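Local coordinates for protein carbohydrate deacetylase Agd3 (Neosartorya fumigata, PDB 6NWZ) that probably removes N-acetyl groups from the exopolysaccharide galactosaminogalactan as a metal-dependent carbohydrate esterase, a step required for Aspergillus fumigatus biofilm formation, at residues 380-393 and 405-419. Sequence-based numbering, arbitrary orientation.
Sequences RDAFGHISHTFTHE and KEISFNQAWLKQVGL. With ZN (zinc ion), chain L.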
ATOM      1  N   ARG A 380      22.799 -13.920  -5.714  1.00 35.43           N
ATOM      2  CA  ARG A 380      22.627 -13.068  -4.542  1.00 27.75           C
ATOM      3  C   ARG A 380      22.152 -11.675  -4.934  1.00 40.44           C
ATOM      4  O   ARG A 380      21.228 -11.125  -4.322  1.00 37.75           O
ATOM      5  CB  ARG A 380      23.942 -12.979  -3.776  1.00 26.52           C
ATOM      6  CG  ARG A 380      23.939 -11.958  -2.662  1.00 39.07           C
ATOM      7  CD  ARG A 380      25.358 -11.624  -2.256  1.00 41.21           C
ATOM      8  NE  ARG A 380      26.102 -11.047  -3.370  1.00 45.33           N
ATOM      9  CZ  ARG A 380      27.413 -10.830  -3.361  1.00 53.22           C
ATOM     10  NH1 ARG A 380      28.137 -11.149  -2.294  1.00 45.98           N
ATOM     11  NH2 ARG A 380      28.002 -10.298  -4.423  1.00 50.74           N
ATOM     12  N   ASP A 381      22.776 -11.087  -5.951  1.00 38.40           N
ATOM     13  CA  ASP A 381      22.509  -9.697  -6.290  1.00 35.22           C
ATOM     14  C   ASP A 381      21.216  -9.508  -7.071  1.00 41.45           C
ATOM     15  O   ASP A 381      20.850  -8.366  -7.368  1.00 46.40           O
ATOM     16  CB  ASP A 381      23.690  -9.118  -7.071  1.00 28.26           C
ATOM     17  CG  ASP A 381      24.950  -9.010  -6.225  1.00 46.69           C
ATOM     18  OD1 ASP A 381      24.835  -8.781  -5.001  1.00 48.58           O
ATOM     19  OD2 ASP A 381      26.058  -9.149  -6.788  1.00 53.20           O
ATOM     20  N   ALA A 382      20.508 -10.582  -7.401  1.00 33.81           N
ATOM     21  CA  ALA A 382      19.211 -10.451  -8.046  1.00 26.45           C
ATOM     22  C   ALA A 382      18.057 -10.392  -7.051  1.00 38.93           C
ATOM     23  O   ALA A 382      16.924 -10.107  -7.455  1.00 35.42           O
ATOM     24  CB  ALA A 382      18.994 -11.609  -9.024  1.00 24.76           C
ATOM     25  N   PHE A 383      18.317 -10.635  -5.768  1.00 27.86           N
ATOM     26  CA  PHE A 383      17.282 -10.673  -4.748  1.00 29.80           C
ATOM     27  C   PHE A 383      17.617  -9.702  -3.620  1.00 38.29           C
ATOM     28  O   PHE A 383      18.756  -9.250  -3.476  1.00 42.72           O
ATOM     29  CB  PHE A 383      17.120 -12.092  -4.173  1.00 23.15           C
ATOM     30  CG  PHE A 383      16.623 -13.106  -5.171  1.00 31.22           C
ATOM     31  CD1 PHE A 383      17.461 -13.599  -6.160  1.00 33.71           C
ATOM     32  CD2 PHE A 383      15.322 -13.574  -5.111  1.00 21.67           C
ATOM     33  CE1 PHE A 383      17.008 -14.531  -7.072  1.00 25.45           C
ATOM     34  CE2 PHE A 383      14.862 -14.509  -6.019  1.00 21.51           C
ATOM     35  CZ  PHE A 383      15.705 -14.987  -7.000  1.00 30.61           C
ATOM     36  N   GLY A 384      16.598  -9.385  -2.814  1.00 27.29           N
ATOM     37  CA  GLY A 384      16.821  -8.682  -1.570  1.00 25.43           C
ATOM     38  C   GLY A 384      17.100  -9.640  -0.422  1.00 35.84           C
ATOM     39  O   GLY A 384      16.716 -10.809  -0.448  1.00 33.93           O
ATOM     40  N   HIS A 385      17.780  -9.136   0.605  1.00 34.97           N
ATOM     41  CA  HIS A 385      18.207  -9.983   1.708  1.00 34.74           C
ATOM     42  C   HIS A 385      18.022  -9.261   3.034  1.00 34.90           C
ATOM     43  O   HIS A 385      18.339  -8.074   3.156  1.00 45.67           O
ATOM     44  CB  HIS A 385      19.667 -10.413   1.525  1.00 25.91           C
ATOM     45  CG  HIS A 385      19.930 -11.048   0.197  1.00 40.55           C
ATOM     46  ND1 HIS A 385      19.778 -12.400  -0.025  1.00 25.20           N
ATOM     47  CD2 HIS A 385      20.291 -10.511  -0.992  1.00 30.87           C
ATOM     48  CE1 HIS A 385      20.055 -12.671  -1.288  1.00 29.28           C
ATOM     49  NE2 HIS A 385      20.371 -11.541  -1.897  1.00 40.37           N
ATOM     50  N   ILE A 386      17.505  -9.992   4.022  1.00 30.60           N
ATOM     51  CA  ILE A 386      17.293  -9.453   5.360  1.00 28.06           C
ATOM     52  C   ILE A 386      17.320 -10.621   6.336  1.00 35.99           C
ATOM     53  O   ILE A 386      17.093 -11.773   5.958  1.00 36.52           O
ATOM     54  CB  ILE A 386      15.961  -8.664   5.443  1.00 30.68           C
ATOM     55  CG1 ILE A 386      15.897  -7.839   6.732  1.00 37.94           C
ATOM     56  CG2 ILE A 386      14.778  -9.611   5.301  1.00 26.30           C
ATOM     57  CD1 ILE A 386      14.551  -7.209   6.977  1.00 39.31           C
ATOM     58  N   SER A 387      17.622 -10.328   7.601  1.00 47.31           N
ATOM     59  CA  SER A 387      17.725 -11.363   8.623  1.00 36.14           C
ATOM     60  C   SER A 387      16.351 -11.767   9.145  1.00 39.15           C
ATOM     61  O   SER A 387      15.477 -10.923   9.363  1.00 47.30           O
ATOM     62  CB  SER A 387      18.589 -10.889   9.793  1.00 34.06           C
ATOM     63  OG  SER A 387      18.590 -11.848  10.841  1.00 36.70           O
ATOM     64  N   HIS A 388      16.178 -13.069   9.367  1.00 41.02           N
ATOM     65  CA  HIS A 388      14.966 -13.635   9.950  1.00 37.92           C
ATOM     66  C   HIS A 388      15.291 -14.391  11.239  1.00 38.43           C
ATOM     67  O   HIS A 388      14.610 -15.359  11.593  1.00 34.59           O
ATOM     68  CB  HIS A 388      14.268 -14.543   8.935  1.00 32.53           C
ATOM     69  CG  HIS A 388      12.843 -14.860   9.272  1.00 38.84           C
ATOM     70  ND1 HIS A 388      11.936 -13.898   9.664  1.00 39.24           N
ATOM     71  CD2 HIS A 388      12.166 -16.032   9.256  1.00 35.74           C
ATOM     72  CE1 HIS A 388      10.762 -14.467   9.883  1.00 37.26           C
ATOM     73  NE2 HIS A 388      10.876 -15.762   9.643  1.00 37.23           N
ATOM     74  N   THR A 389      16.336 -13.935  11.944  1.00 35.77           N
ATOM     75  CA  THR A 389      16.952 -14.566  13.118  1.00 36.90           C
ATOM     76  C   THR A 389      17.665 -15.868  12.768  1.00 39.85           C
ATOM     77  O   THR A 389      17.427 -16.459  11.708  1.00 45.35           O
ATOM     78  CB  THR A 389      15.939 -14.821  14.239  1.00 43.27           C
ATOM     79  OG1 THR A 389      15.023 -15.854  13.853  1.00 54.63           O
ATOM     80  CG2 THR A 389      15.180 -13.549  14.563  1.00 46.22           C
ATOM     81  N   PHE A 390      18.549 -16.321  13.658  1.00 37.00           N
ATOM     82  CA  PHE A 390      19.420 -17.444  13.330  1.00 43.39           C
ATOM     83  C   PHE A 390      18.654 -18.763  13.361  1.00 49.47           C
ATOM     84  O   PHE A 390      18.596 -19.482  12.359  1.00 53.73           O
ATOM     85  CB  PHE A 390      20.617 -17.473  14.285  1.00 37.25           C
ATOM     86  CG  PHE A 390      21.693 -18.447  13.887  1.00 47.54           C
ATOM     87  CD1 PHE A 390      22.387 -18.293  12.699  1.00 46.62           C
ATOM     88  CD2 PHE A 390      22.021 -19.510  14.712  1.00 54.25           C
ATOM     89  CE1 PHE A 390      23.381 -19.190  12.337  1.00 41.91           C
ATOM     90  CE2 PHE A 390      23.013 -20.409  14.356  1.00 42.64           C
ATOM     91  CZ  PHE A 390      23.692 -20.249  13.169  1.00 42.27           C
ATOM     92  N   THR A 391      18.037 -19.086  14.497  1.00 43.44           N
ATOM     93  CA  THR A 391      17.398 -20.382  14.689  1.00 48.42           C
ATOM     94  C   THR A 391      15.884 -20.332  14.556  1.00 44.56           C
ATOM     95  O   THR A 391      15.232 -21.373  14.698  1.00 42.33           O
ATOM     96  CB  THR A 391      17.766 -20.955  16.062  1.00 47.05           C
ATOM     97  OG1 THR A 391      16.973 -20.326  17.076  1.00 47.72           O
ATOM     98  CG2 THR A 391      19.224 -20.695  16.358  1.00 39.94           C
ATOM     99  N   HIS A 392      15.312 -19.156  14.296  1.00 41.56           N
ATOM    100  CA  HIS A 392      13.862 -18.966  14.214  1.00 39.64           C
ATOM    101  C   HIS A 392      13.181 -19.217  15.558  1.00 50.50           C
ATOM    102  O   HIS A 392      12.018 -19.626  15.610  1.00 44.70           O
ATOM    103  CB  HIS A 392      13.243 -19.843  13.121  1.00 42.41           C
ATOM    104  CG  HIS A 392      11.852 -19.446  12.747  1.00 44.34           C
ATOM    105  ND1 HIS A 392      10.771 -19.662  13.575  1.00 44.34           N
ATOM    106  CD2 HIS A 392      11.364 -18.843  11.637  1.00 35.29           C
ATOM    107  CE1 HIS A 392       9.676 -19.209  12.991  1.00 45.00           C
ATOM    108  NE2 HIS A 392      10.008 -18.708  11.815  1.00 40.00           N
ATOM    109  N   GLU A 393      13.894 -18.963  16.655  1.00 62.10           N
ATOM    110  CA  GLU A 393      13.314 -19.120  17.983  1.00 51.26           C
ATOM    111  C   GLU A 393      12.230 -18.076  18.215  1.00 48.74           C
ATOM    112  O   GLU A 393      12.438 -16.883  17.968  1.00 50.71           O
ATOM    113  CB  GLU A 393      14.392 -18.998  19.061  1.00 48.21           C
ATOM    114  CG  GLU A 393      13.853 -19.077  20.490  1.00 43.76           C
ATOM    115  CD  GLU A 393      14.929 -18.850  21.539  1.00 59.34           C
ATOM    116  OE1 GLU A 393      16.067 -18.503  21.160  1.00 63.09           O
ATOM    117  OE2 GLU A 393      14.640 -19.018  22.744  1.00 55.98           O
ATOM    118  N   LYS A 405      21.672 -13.717  20.909  1.00 57.59           N
ATOM    119  CA  LYS A 405      22.333 -14.657  20.017  1.00 53.46           C
ATOM    120  C   LYS A 405      21.519 -14.908  18.752  1.00 57.40           C
ATOM    121  O   LYS A 405      22.098 -15.153  17.688  1.00 48.17           O
ATOM    122  CB  LYS A 405      22.613 -15.968  20.756  1.00 48.29           C
ATOM    123  CG  LYS A 405      23.607 -15.806  21.902  1.00 48.46           C
ATOM    124  CD  LYS A 405      24.077 -17.141  22.452  1.00 51.87           C
ATOM    125  CE  LYS A 405      23.037 -17.775  23.361  1.00 61.88           C
ATOM    126  NZ  LYS A 405      22.809 -17.001  24.615  1.00 58.74           N
ATOM    127  N   GLU A 406      20.187 -14.832  18.839  1.00 54.70           N
ATOM    128  CA  GLU A 406      19.359 -14.984  17.645  1.00 49.80           C
ATOM    129  C   GLU A 406      19.715 -13.947  16.587  1.00 48.40           C
ATOM    130  O   GLU A 406      19.699 -14.243  15.386  1.00 49.25           O
ATOM    131  CB  GLU A 406      17.879 -14.879  18.014  1.00 53.47           C
ATOM    132  CG  GLU A 406      17.317 -16.097  18.720  1.00 52.60           C
ATOM    133  CD  GLU A 406      17.214 -17.299  17.808  1.00 56.76           C
ATOM    134  OE1 GLU A 406      17.589 -18.409  18.245  1.00 56.45           O
ATOM    135  OE2 GLU A 406      16.763 -17.131  16.654  1.00 54.45           O
ATOM    136  N   ILE A 407      20.039 -12.730  17.011  1.00 51.55           N
ATOM    137  CA  ILE A 407      20.386 -11.653  16.086  1.00 46.75           C
ATOM    138  C   ILE A 407      21.858 -11.708  15.696  1.00 50.61           C
ATOM    139  O   ILE A 407      22.198 -11.711  14.511  1.00 49.69           O
ATOM    140  CB  ILE A 407      20.025 -10.286  16.708  1.00 39.86           C
ATOM    141  CG1 ILE A 407      18.542 -10.233  17.074  1.00 39.71           C
ATOM    142  CG2 ILE A 407      20.386  -9.153  15.759  1.00 39.03           C
ATOM    143  CD1 ILE A 407      17.620 -10.421  15.890  1.00 38.05           C
ATOM    144  N   SER A 408      22.751 -11.760  16.687  1.00 54.19           N
ATOM    145  CA  SER A 408      24.179 -11.643  16.406  1.00 52.32           C
ATOM    146  C   SER A 408      24.698 -12.821  15.588  1.00 56.27           C
ATOM    147  O   SER A 408      25.529 -12.637  14.689  1.00 55.33           O
ATOM    148  CB  SER A 408      24.951 -11.511  17.716  1.00 46.96           C
ATOM    149  OG  SER A 408      24.470 -12.433  18.677  1.00 72.85           O
ATOM    150  N   PHE A 409      24.238 -14.039  15.887  1.00 48.38           N
ATOM    151  CA  PHE A 409      24.698 -15.196  15.126  1.00 48.13           C
ATOM    152  C   PHE A 409      24.303 -15.077  13.662  1.00 48.71           C
ATOM    153  O   PHE A 409      25.112 -15.343  12.766  1.00 52.94           O
ATOM    154  CB  PHE A 409      24.136 -16.486  15.723  1.00 50.17           C
ATOM    155  CG  PHE A 409      24.963 -17.057  16.839  1.00 49.20           C
ATOM    156  CD1 PHE A 409      25.235 -16.313  17.975  1.00 44.94           C
ATOM    157  CD2 PHE A 409      25.451 -18.354  16.760  1.00 59.64           C
ATOM    158  CE1 PHE A 409      25.988 -16.847  19.006  1.00 58.20           C
ATOM    159  CE2 PHE A 409      26.205 -18.894  17.790  1.00 45.75           C
ATOM    160  CZ  PHE A 409      26.472 -18.139  18.913  1.00 50.23           C
ATOM    161  N   ASN A 410      23.060 -14.678  13.400  1.00 45.84           N
ATOM    162  CA  ASN A 410      22.621 -14.531  12.021  1.00 36.31           C
ATOM    163  C   ASN A 410      23.353 -13.389  11.325  1.00 40.74           C
ATOM    164  O   ASN A 410      23.548 -13.435  10.107  1.00 42.53           O
ATOM    165  CB  ASN A 410      21.109 -14.315  11.975  1.00 34.66           C
ATOM    166  CG  ASN A 410      20.467 -14.949  10.761  1.00 41.47           C
ATOM    167  OD1 ASN A 410      20.812 -16.067  10.372  1.00 44.19           O
ATOM    168  ND2 ASN A 410      19.530 -14.236  10.147  1.00 41.79           N
ATOM    169  N   GLN A 411      23.765 -12.365  12.077  1.00 36.22           N
ATOM    170  CA  GLN A 411      24.564 -11.294  11.489  1.00 37.06           C
ATOM    171  C   GLN A 411      25.940 -11.806  11.080  1.00 48.08           C
ATOM    172  O   GLN A 411      26.425 -11.505   9.983  1.00 40.91           O
ATOM    173  CB  GLN A 411      24.697 -10.128  12.472  1.00 37.49           C
ATOM    174  CG  GLN A 411      23.411  -9.354  12.713  1.00 38.97           C
ATOM    175  CD  GLN A 411      23.513  -8.391  13.886  1.00 46.60           C
ATOM    176  OE1 GLN A 411      22.811  -7.380  13.938  1.00 54.75           O
ATOM    177  NE2 GLN A 411      24.383  -8.707  14.838  1.00 51.23           N
ATOM    178  N   ALA A 412      26.586 -12.580  11.957  1.00 50.26           N
ATOM    179  CA  ALA A 412      27.899 -13.125  11.632  1.00 47.31           C
ATOM    180  C   ALA A 412      27.809 -14.114  10.479  1.00 48.75           C
ATOM    181  O   ALA A 412      28.693 -14.153   9.616  1.00 55.57           O
ATOM    182  CB  ALA A 412      28.515 -13.789  12.862  1.00 40.04           C
ATOM    183  N   TRP A 413      26.743 -14.916  10.451  1.00 51.84           N
ATOM    184  CA  TRP A 413      26.540 -15.840   9.342  1.00 49.77           C
ATOM    185  C   TRP A 413      26.332 -15.091   8.030  1.00 45.42           C
ATOM    186  O   TRP A 413      26.920 -15.452   7.003  1.00 52.35           O
ATOM    187  CB  TRP A 413      25.354 -16.758   9.642  1.00 34.96           C
ATOM    188  CG  TRP A 413      24.986 -17.658   8.504  1.00 46.62           C
ATOM    189  CD1 TRP A 413      25.589 -18.833   8.156  1.00 49.86           C
ATOM    190  CD2 TRP A 413      23.927 -17.456   7.562  1.00 40.55           C
ATOM    191  NE1 TRP A 413      24.970 -19.374   7.052  1.00 48.11           N
ATOM    192  CE2 TRP A 413      23.945 -18.548   6.670  1.00 46.28           C
ATOM    193  CE3 TRP A 413      22.964 -16.458   7.386  1.00 39.05           C
ATOM    194  CZ2 TRP A 413      23.039 -18.668   5.619  1.00 38.61           C
ATOM    195  CZ3 TRP A 413      22.064 -16.580   6.342  1.00 48.23           C
ATOM    196  CH2 TRP A 413      22.109 -17.677   5.471  1.00 44.53           C
ATOM    197  N   LEU A 414      25.503 -14.042   8.044  1.00 40.30           N
ATOM    198  CA  LEU A 414      25.314 -13.238   6.839  1.00 41.02           C
ATOM    199  C   LEU A 414      26.616 -12.592   6.384  1.00 44.81           C
ATOM    200  O   LEU A 414      26.809 -12.367   5.185  1.00 42.19           O
ATOM    201  CB  LEU A 414      24.254 -12.162   7.082  1.00 32.06           C
ATOM    202  CG  LEU A 414      22.795 -12.617   7.111  1.00 37.90           C
ATOM    203  CD1 LEU A 414      21.890 -11.509   7.634  1.00 31.13           C
ATOM    204  CD2 LEU A 414      22.363 -13.047   5.724  1.00 34.48           C
ATOM    205  N   LYS A 415      27.512 -12.284   7.322  1.00 50.43           N
ATOM    206  CA  LYS A 415      28.782 -11.664   6.967  1.00 39.62           C
ATOM    207  C   LYS A 415      29.768 -12.697   6.431  1.00 50.16           C
ATOM    208  O   LYS A 415      30.413 -12.470   5.401  1.00 54.00           O
ATOM    209  CB  LYS A 415      29.364 -10.931   8.178  1.00 39.24           C
ATOM    210  CG  LYS A 415      30.760 -10.353   7.962  1.00 42.17           C
ATOM    211  CD  LYS A 415      31.210  -9.528   9.161  1.00 51.42           C
ATOM    212  CE  LYS A 415      32.718  -9.315   9.163  1.00 56.57           C
ATOM    213  NZ  LYS A 415      33.195  -8.683   7.906  1.00 68.55           N
ATOM    214  N   GLN A 416      29.891 -13.840   7.115  1.00 49.90           N
ATOM    215  CA  GLN A 416      30.812 -14.881   6.665  1.00 42.96           C
ATOM    216  C   GLN A 416      30.405 -15.419   5.303  1.00 41.53           C
ATOM    217  O   GLN A 416      31.252 -15.641   4.430  1.00 50.12           O
ATOM    218  CB  GLN A 416      30.866 -16.023   7.684  1.00 37.48           C
ATOM    219  CG  GLN A 416      31.561 -17.279   7.159  1.00 37.51           C
ATOM    220  CD  GLN A 416      31.503 -18.455   8.122  1.00 47.10           C
ATOM    221  OE1 GLN A 416      30.435 -19.014   8.377  1.00 44.18           O
ATOM    222  NE2 GLN A 416      32.658 -18.845   8.649  1.00 45.58           N
ATOM    223  N   VAL A 417      29.106 -15.631   5.105  1.00 46.00           N
ATOM    224  CA  VAL A 417      28.622 -16.227   3.870  1.00 43.28           C
ATOM    225  C   VAL A 417      28.583 -15.216   2.726  1.00 41.59           C
ATOM    226  O   VAL A 417      28.554 -15.616   1.554  1.00 42.83           O
ATOM    227  CB  VAL A 417      27.269 -16.888   4.186  1.00 41.32           C
ATOM    228  CG1 VAL A 417      26.198 -16.519   3.183  1.00 34.69           C
ATOM    229  CG2 VAL A 417      27.452 -18.394   4.290  1.00 41.89           C
ATOM    230  N   GLY A 418      28.632 -13.919   3.033  1.00 43.32           N
ATOM    231  CA  GLY A 418      28.735 -12.880   2.030  1.00 41.97           C
ATOM    232  C   GLY A 418      27.431 -12.224   1.631  1.00 47.71           C
ATOM    233  O   GLY A 418      27.448 -11.308   0.796  1.00 36.26           O
ATOM    234  N   LEU A 419      26.304 -12.656   2.199  1.00 44.65           N
ATOM    235  CA  LEU A 419      25.019 -12.105   1.791  1.00 46.12           C
ATOM    236  C   LEU A 419      24.897 -10.625   2.136  1.00 45.24           C
ATOM    237  O   LEU A 419      24.204  -9.884   1.431  1.00 51.46           O
ATOM    238  CB  LEU A 419      23.882 -12.903   2.429  1.00 43.58           C
ATOM    239  CG  LEU A 419      23.691 -14.303   1.844  1.00 45.19           C
ATOM    240  CD1 LEU A 419      22.639 -15.093   2.612  1.00 28.24           C
ATOM    241  CD2 LEU A 419      23.331 -14.204   0.367  1.00 34.52           C
TER
HETATM  242 ZN    ZN L 913       9.427 -17.440   9.868  1.00 54.98          ZN
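The zinc-binding H-x-x-x-H loop of this deacetylase domain, His388 to His392, is backed by helix 400-417, and the contact joins the first strand and the helix of a beta-alpha-beta unit (384-387, 400-417, 424-426). His388 and His392 turn away from the helix and bind zinc through their NE2 atoms, with Asp256 as the third protein ligand; the residues between and beside them meet the helix.

Asn410 and Glu406, one helical turn apart, hold the loop from the helix side. Asn410 ND2 gives a nearly straight hydrogen bond (167°) to Ser387 OG at 2.7 Å, and the oxygen lies in the amide plane. Ser387 OG sits anti to its own backbone nitrogen (chi1 175°), and from there it also accepts from Thr389 N in an ST turn, just where His388 leaves the strand. The other end of the amide, OD1, accepts from Gly306 N, which fixes the rotation of the group. Phe390 N then bonds Glu406 O at 2.9 Å, on a lone pair in the carbonyl plane.

The Glu406 chain bends at chi2 (-70°) and brings its carboxylate to the backbone N of Thr391. OE2 accepts from Thr391 N at 3.2 Å on its syn side, and weakly from Glu393 N; OE1 takes Trp351 NE1. Thr391 N and Trp351 NE1 would help keep the buried carboxylate charged, whereas the nearby Glu393 carboxylate would probably work the other way.

Alongside the Asn410 amide, Phe409 CB sits over one face of the Phe390 ring, 3.9 Å from its centroid, while Trp413 CB approaches Phe390 CE1 obliquely. At the far end, beyond Leu419 CD2 against His385, Arg380 NH1 reaches Gly418 O at 3.2 Å from above the carbonyl plane.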